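Local coordinates for Nrps/pks (Streptomyces albus, PDB 4OPF), which is a ketosynthase domain of the AT-less synthase that builds oxazolomycin, and probably handles the growing acyl chain without necessarily extending it, at residues A[76-81]-A[136-141]; A[185-190]-A[225-230]. One frame throughout, in Å; residues are numbered along the deposited sequence.

Contact 1 (A[76-81]-A[136-141]); sequences AMDPQA and QNYLAA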
loop_
_atom_site.group_PDB
_atom_site.type_symbol
_atom_site.label_atom_id
_atom_site.label_comp_id
_atom_site.label_asym_id
_atom_site.label_seq_id
_atom_site.Cartn_x
_atom_site.Cartn_y
_atom_site.Cartn_z
ATOM N N ALA A 76 8.871 14.334 -21.394
ATOM C CA ALA A 76 8.567 14.896 -20.064
ATOM C C ALA A 76 8.248 13.829 -18.998
ATOM O O ALA A 76 8.028 14.161 -17.859
ATOM C CB ALA A 76 7.397 15.852 -20.177
HETATM N N MSE A 77 8.184 12.557 -19.359
HETATM C CA MSE A 77 7.882 11.554 -18.388
HETATM C C MSE A 77 9.148 10.997 -17.755
HETATM O O MSE A 77 10.217 10.940 -18.363
HETATM C CB MSE A 77 7.164 10.368 -19.013
HETATM C CG MSE A 77 5.692 10.811 -19.122
HETATM SE SE MSE A 77 4.891 9.643 -20.486
HETATM C CE MSE A 77 4.848 7.997 -19.421
ATOM N N ASP A 78 8.982 10.488 -16.546
ATOM C CA ASP A 78 10.007 9.668 -15.917
ATOM C C ASP A 78 10.286 8.443 -16.815
ATOM O O ASP A 78 9.380 7.653 -17.108
ATOM C CB ASP A 78 9.512 9.277 -14.516
ATOM C CG ASP A 78 10.481 8.386 -13.739
ATOM O OD1 ASP A 78 11.574 8.028 -14.240
ATOM O OD2 ASP A 78 10.091 8.022 -12.603
ATOM N N PRO A 79 11.548 8.246 -17.192
ATOM C CA PRO A 79 11.818 7.064 -18.016
ATOM C C PRO A 79 11.517 5.730 -17.365
ATOM O O PRO A 79 11.319 4.748 -18.083
ATOM C CB PRO A 79 13.318 7.178 -18.373
ATOM C CG PRO A 79 13.848 8.355 -17.611
ATOM C CD PRO A 79 12.676 9.211 -17.194
ATOM N N GLN A 80 11.466 5.682 -16.032
ATOM C CA GLN A 80 11.027 4.471 -15.341
ATOM C C GLN A 80 9.602 4.129 -15.742
ATOM O O GLN A 80 9.256 2.957 -15.821
ATOM C CB GLN A 80 11.130 4.645 -13.824
ATOM C CG GLN A 80 12.538 4.937 -13.308
ATOM C CD GLN A 80 12.593 5.080 -11.787
ATOM O OE1 GLN A 80 13.339 4.369 -11.141
ATOM N NE2 GLN A 80 11.809 6.024 -11.211
ATOM N N ALA A 81 8.771 5.143 -16.019
ATOM C CA ALA A 81 7.404 4.886 -16.371
ATOM C C ALA A 81 7.336 4.266 -17.773
ATOM O O ALA A 81 6.567 3.319 -18.015
ATOM C CB ALA A 81 6.571 6.159 -16.282
ATOM N N GLN A 136 3.124 11.273 -8.027
ATOM C CA GLN A 136 3.732 10.321 -7.048
ATOM C C GLN A 136 3.202 8.903 -7.134
ATOM O O GLN A 136 3.856 7.942 -6.644
ATOM C CB GLN A 136 3.631 10.815 -5.602
ATOM C CG GLN A 136 4.532 12.011 -5.308
ATOM C CD GLN A 136 4.779 12.880 -6.535
ATOM O OE1 GLN A 136 5.702 12.616 -7.321
ATOM N NE2 GLN A 136 3.939 13.902 -6.726
ATOM N N ASN A 137 2.016 8.761 -7.728
ATOM C CA ASN A 137 1.462 7.442 -7.971
ATOM C C ASN A 137 1.601 7.114 -9.433
ATOM O O ASN A 137 1.122 6.038 -9.823
ATOM C CB ASN A 137 -0.022 7.424 -7.543
ATOM C CG ASN A 137 -0.490 6.059 -7.105
ATOM O OD1 ASN A 137 0.108 5.421 -6.182
ATOM N ND2 ASN A 137 -1.621 5.598 -7.716
ATOM N N TYR A 138 2.234 8.025 -10.232
ATOM C CA TYR A 138 2.210 7.928 -11.698
ATOM C C TYR A 138 2.794 6.593 -12.191
ATOM O O TYR A 138 2.358 6.081 -13.198
ATOM C CB TYR A 138 2.925 9.121 -12.390
ATOM C CG TYR A 138 4.418 9.151 -12.088
ATOM C CD1 TYR A 138 5.317 8.384 -12.817
ATOM C CD2 TYR A 138 4.921 9.935 -11.076
ATOM C CE1 TYR A 138 6.677 8.424 -12.551
ATOM C CE2 TYR A 138 6.283 9.951 -10.778
ATOM C CZ TYR A 138 7.152 9.174 -11.511
ATOM O OH TYR A 138 8.505 9.202 -11.228
ATOM N N LEU A 139 3.762 5.996 -11.474
ATOM C CA LEU A 139 4.349 4.761 -11.940
ATOM C C LEU A 139 3.278 3.664 -12.079
ATOM O O LEU A 139 3.344 2.889 -13.060
ATOM C CB LEU A 139 5.495 4.257 -11.024
ATOM C CG LEU A 139 6.779 5.096 -11.059
ATOM C CD1 LEU A 139 7.712 4.531 -10.035
ATOM C CD2 LEU A 139 7.467 5.026 -12.417
ATOM N N ALA A 140 2.366 3.572 -11.098
ATOM C CA ALA A 140 1.258 2.627 -11.169
ATOM C C ALA A 140 0.134 3.183 -12.075
ATOM O O ALA A 140 -0.424 2.471 -12.925
ATOM C CB ALA A 140 0.732 2.326 -9.775
ATOM N N ALA A 141 -0.200 4.441 -11.912
ATOM C CA ALA A 141 -1.368 5.053 -12.622
ATOM C C ALA A 141 -1.177 5.058 -14.127
ATOM O O ALA A 141 -2.156 4.863 -14.842
ATOM C CB ALA A 141 -1.652 6.496 -12.168
HETATM O O HOH W 1 4.377 3.741 -15.541
#

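Contact 2 (A[185-190]-A[225-230]); sequences AGVTLL and EGVGVL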
loop_
_atom_site.group_PDB
_atom_site.type_symbol
_atom_site.label_atom_id
_atom_site.label_comp_id
_atom_site.label_asym_id
_atom_site.label_seq_id
_atom_site.Cartn_x
_atom_site.Cartn_y
_atom_site.Cartn_z
ATOM N N ALA A 185 5.307 -5.040 -9.918
ATOM C CA ALA A 185 6.519 -4.669 -10.587
ATOM C C ALA A 185 7.467 -4.021 -9.610
ATOM O O ALA A 185 7.066 -3.464 -8.605
ATOM C CB ALA A 185 6.242 -3.638 -11.675
ATOM N N GLY A 186 8.717 -4.000 -10.010
ATOM C CA GLY A 186 9.738 -3.193 -9.353
ATOM C C GLY A 186 10.559 -2.563 -10.437
ATOM O O GLY A 186 10.819 -3.196 -11.460
ATOM N N VAL A 187 11.005 -1.337 -10.209
ATOM C CA VAL A 187 11.768 -0.624 -11.207
ATOM C C VAL A 187 12.770 0.322 -10.536
ATOM O O VAL A 187 12.465 0.969 -9.537
ATOM C CB VAL A 187 10.845 0.187 -12.172
ATOM C CG1 VAL A 187 10.121 1.322 -11.450
ATOM C CG2 VAL A 187 11.609 0.754 -13.332
ATOM N N THR A 188 13.969 0.393 -11.112
ATOM C CA THR A 188 14.952 1.428 -10.769
ATOM C C THR A 188 15.748 1.772 -11.978
ATOM O O THR A 188 16.295 0.897 -12.617
ATOM C CB THR A 188 15.980 0.950 -9.724
ATOM O OG1 THR A 188 15.326 0.698 -8.489
ATOM C CG2 THR A 188 17.079 2.003 -9.500
ATOM N N LEU A 189 15.785 3.048 -12.300
ATOM C CA LEU A 189 16.760 3.600 -13.206
ATOM C C LEU A 189 17.538 4.661 -12.417
ATOM O O LEU A 189 16.976 5.363 -11.586
ATOM C CB LEU A 189 16.101 4.267 -14.404
ATOM C CG LEU A 189 15.485 3.287 -15.410
ATOM C CD1 LEU A 189 14.823 4.061 -16.555
ATOM C CD2 LEU A 189 16.532 2.346 -15.991
ATOM N N LEU A 190 18.826 4.777 -12.679
ATOM C CA LEU A 190 19.638 5.727 -11.946
ATOM C C LEU A 190 19.505 7.090 -12.557
ATOM O O LEU A 190 19.437 7.186 -13.762
ATOM C CB LEU A 190 21.110 5.281 -11.936
ATOM C CG LEU A 190 21.289 3.996 -11.119
ATOM C CD1 LEU A 190 22.737 3.600 -10.985
ATOM C CD2 LEU A 190 20.666 4.134 -9.747
ATOM N N GLU A 225 20.538 -0.863 -12.037
ATOM C CA GLU A 225 19.240 -0.614 -12.606
ATOM C C GLU A 225 18.580 -1.948 -12.752
ATOM O O GLU A 225 19.228 -2.993 -12.685
ATOM C CB GLU A 225 19.387 0.090 -13.935
ATOM C CG GLU A 225 19.978 1.459 -13.750
ATOM C CD GLU A 225 20.010 2.264 -15.041
ATOM O OE1 GLU A 225 20.257 1.681 -16.142
ATOM O OE2 GLU A 225 19.796 3.497 -14.938
ATOM N N GLY A 226 17.272 -1.910 -12.911
ATOM C CA GLY A 226 16.517 -3.106 -13.210
ATOM C C GLY A 226 15.021 -2.858 -13.259
ATOM O O GLY A 226 14.515 -1.858 -12.733
ATOM N N VAL A 227 14.326 -3.796 -13.883
ATOM C CA VAL A 227 12.866 -3.822 -13.914
ATOM C C VAL A 227 12.370 -5.256 -14.047
ATOM O O VAL A 227 12.937 -6.096 -14.762
ATOM C CB VAL A 227 12.314 -2.922 -15.060
ATOM C CG1 VAL A 227 12.852 -3.356 -16.398
ATOM C CG2 VAL A 227 10.780 -2.874 -15.118
ATOM N N GLY A 228 11.285 -5.522 -13.346
ATOM C CA GLY A 228 10.621 -6.814 -13.409
ATOM C C GLY A 228 9.143 -6.634 -13.214
ATOM O O GLY A 228 8.703 -5.773 -12.432
ATOM N N VAL A 229 8.366 -7.409 -13.948
ATOM C CA VAL A 229 6.914 -7.394 -13.819
ATOM C C VAL A 229 6.374 -8.805 -13.760
ATOM O O VAL A 229 6.782 -9.659 -14.573
ATOM C CB VAL A 229 6.266 -6.663 -15.011
ATOM C CG1 VAL A 229 4.786 -6.569 -14.818
ATOM C CG2 VAL A 229 6.892 -5.266 -15.188
ATOM N N LEU A 230 5.490 -9.055 -12.790
ATOM C CA LEU A 230 4.737 -10.342 -12.653
ATOM C C LEU A 230 3.261 -10.099 -12.868
ATOM O O LEU A 230 2.736 -9.055 -12.435
ATOM C CB LEU A 230 4.866 -10.891 -11.248
ATOM C CG LEU A 230 6.280 -10.992 -10.736
ATOM C CD1 LEU A 230 6.228 -11.469 -9.316
ATOM C CD2 LEU A 230 7.113 -11.930 -11.612
#

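Contact 1 (A[76-81]-A[136-141])
Y138, at the first turn of helix 138-147, reaches across to D78, the N-cap residue of helix 79-95, and a polar bridge at the head of two helices shows how one carboxylate can serve several donors. Y138 OH donates to D78 OD2 in a hydrogen bond modelled at 2.4 Å, a doubtfully short length. The carboxylate oxygen lies at the edge of the phenol ring, in its plane, while the carboxylate itself is turned 66° against the ring. Chi1 of 65° sets Y138 CG between the backbone N and the carbonyl carbon; from there the ring's CE1 comes within 3.6 Å of D78 CB. The carboxylate is gripped from its own side as well: Q80 N meets D78 OD1 from above the carboxylate plane at 3.0 Å, closing the cap, and D78 OD2 takes Q80 NE2 on its syn lone pair. Q80 NE2 also bonds R114 O, and Y138 OH accepts from R116 N.

Next along the helix, L139 brings the contact's apolar part. Its CD2 touches Q80 CB at 3.9 Å and A81 CB at 4.1 Å, and a water donates to L139 O and, weakly, to A81 O. Behind this pair of helix starts, L139 packs on V155 and V111, so that helix 138-147 rests on strands 153-156 and 107-112 with helix 79-95 alongside.

Contact 2 (A[185-190]-A[225-230])
Two neighbouring antiparallel strands of the large mixed sheet, 181-188 and 226-234, meet in a regular ladder between G186 and G228 and between T188 and G226. Each of these hydrogen-bonded pairs is closed by two N-H...O bonds; T188 N to G226 O is 2.8 Å with an angle of 165°, and G186 N to G228 O is 3.0 Å. The axes of segments 185-188 and 226-230 approach to 4.7 Å, their N-to-C directions 168° apart. In the non-hydrogen-bonded pairs A185–V229 and V187–V227 the CA atoms lie closer; A185 CA also makes a CA-H...O contact at 3.1 Å with G228 O, next to its partner. Side chains of these pairs share one face: A185 CB meets V229 CG2 at 3.9 Å, and V187 CG2 lies against V227 CB. This face packs on helix 79-95, A185 on L84 and V227 on L83.

Beyond the ladder, the E225 side chain takes over the work of the backbone. Its chain is extended beyond CG, and OE2 accepts from L190 N at 2.8 Å through the anti lone pair, while OE1 is held by L57 N. L189 CD2 lies 3.6 Å from E225 CD, and L190 CG comes against E225 CG. An alanine here would probably leave L190 N and L57 N without their acceptor and open a gap beside the two leucines. On the other face, T188 OG1 is bonded to P334 O. The strand pair thus lies between helix 79-95 and helix 338-352, which touches L230, as in the layered alpha-beta-alpha-beta-alpha thiolase fold.

Both contacts are buried, yet they sit at different depths: the centre of contact 2 lies about 9 Å from the centre of the chain, that of contact 1 about 20 Å. The outer one joins the starts of two helices through a few side chains and a water, with its second segment also brushing D157 of the second subunit. The inner one is sheet, bonded mainly backbone to backbone, with one carboxylate extending the pattern at its end. Helix 79-95 is common to both, since it begins in contact 1 and packs over the valine face of contact 2. They also meet directly, for Q80 OE1 probably accepts a hydrogen bond from L189 N at 3.0 Å.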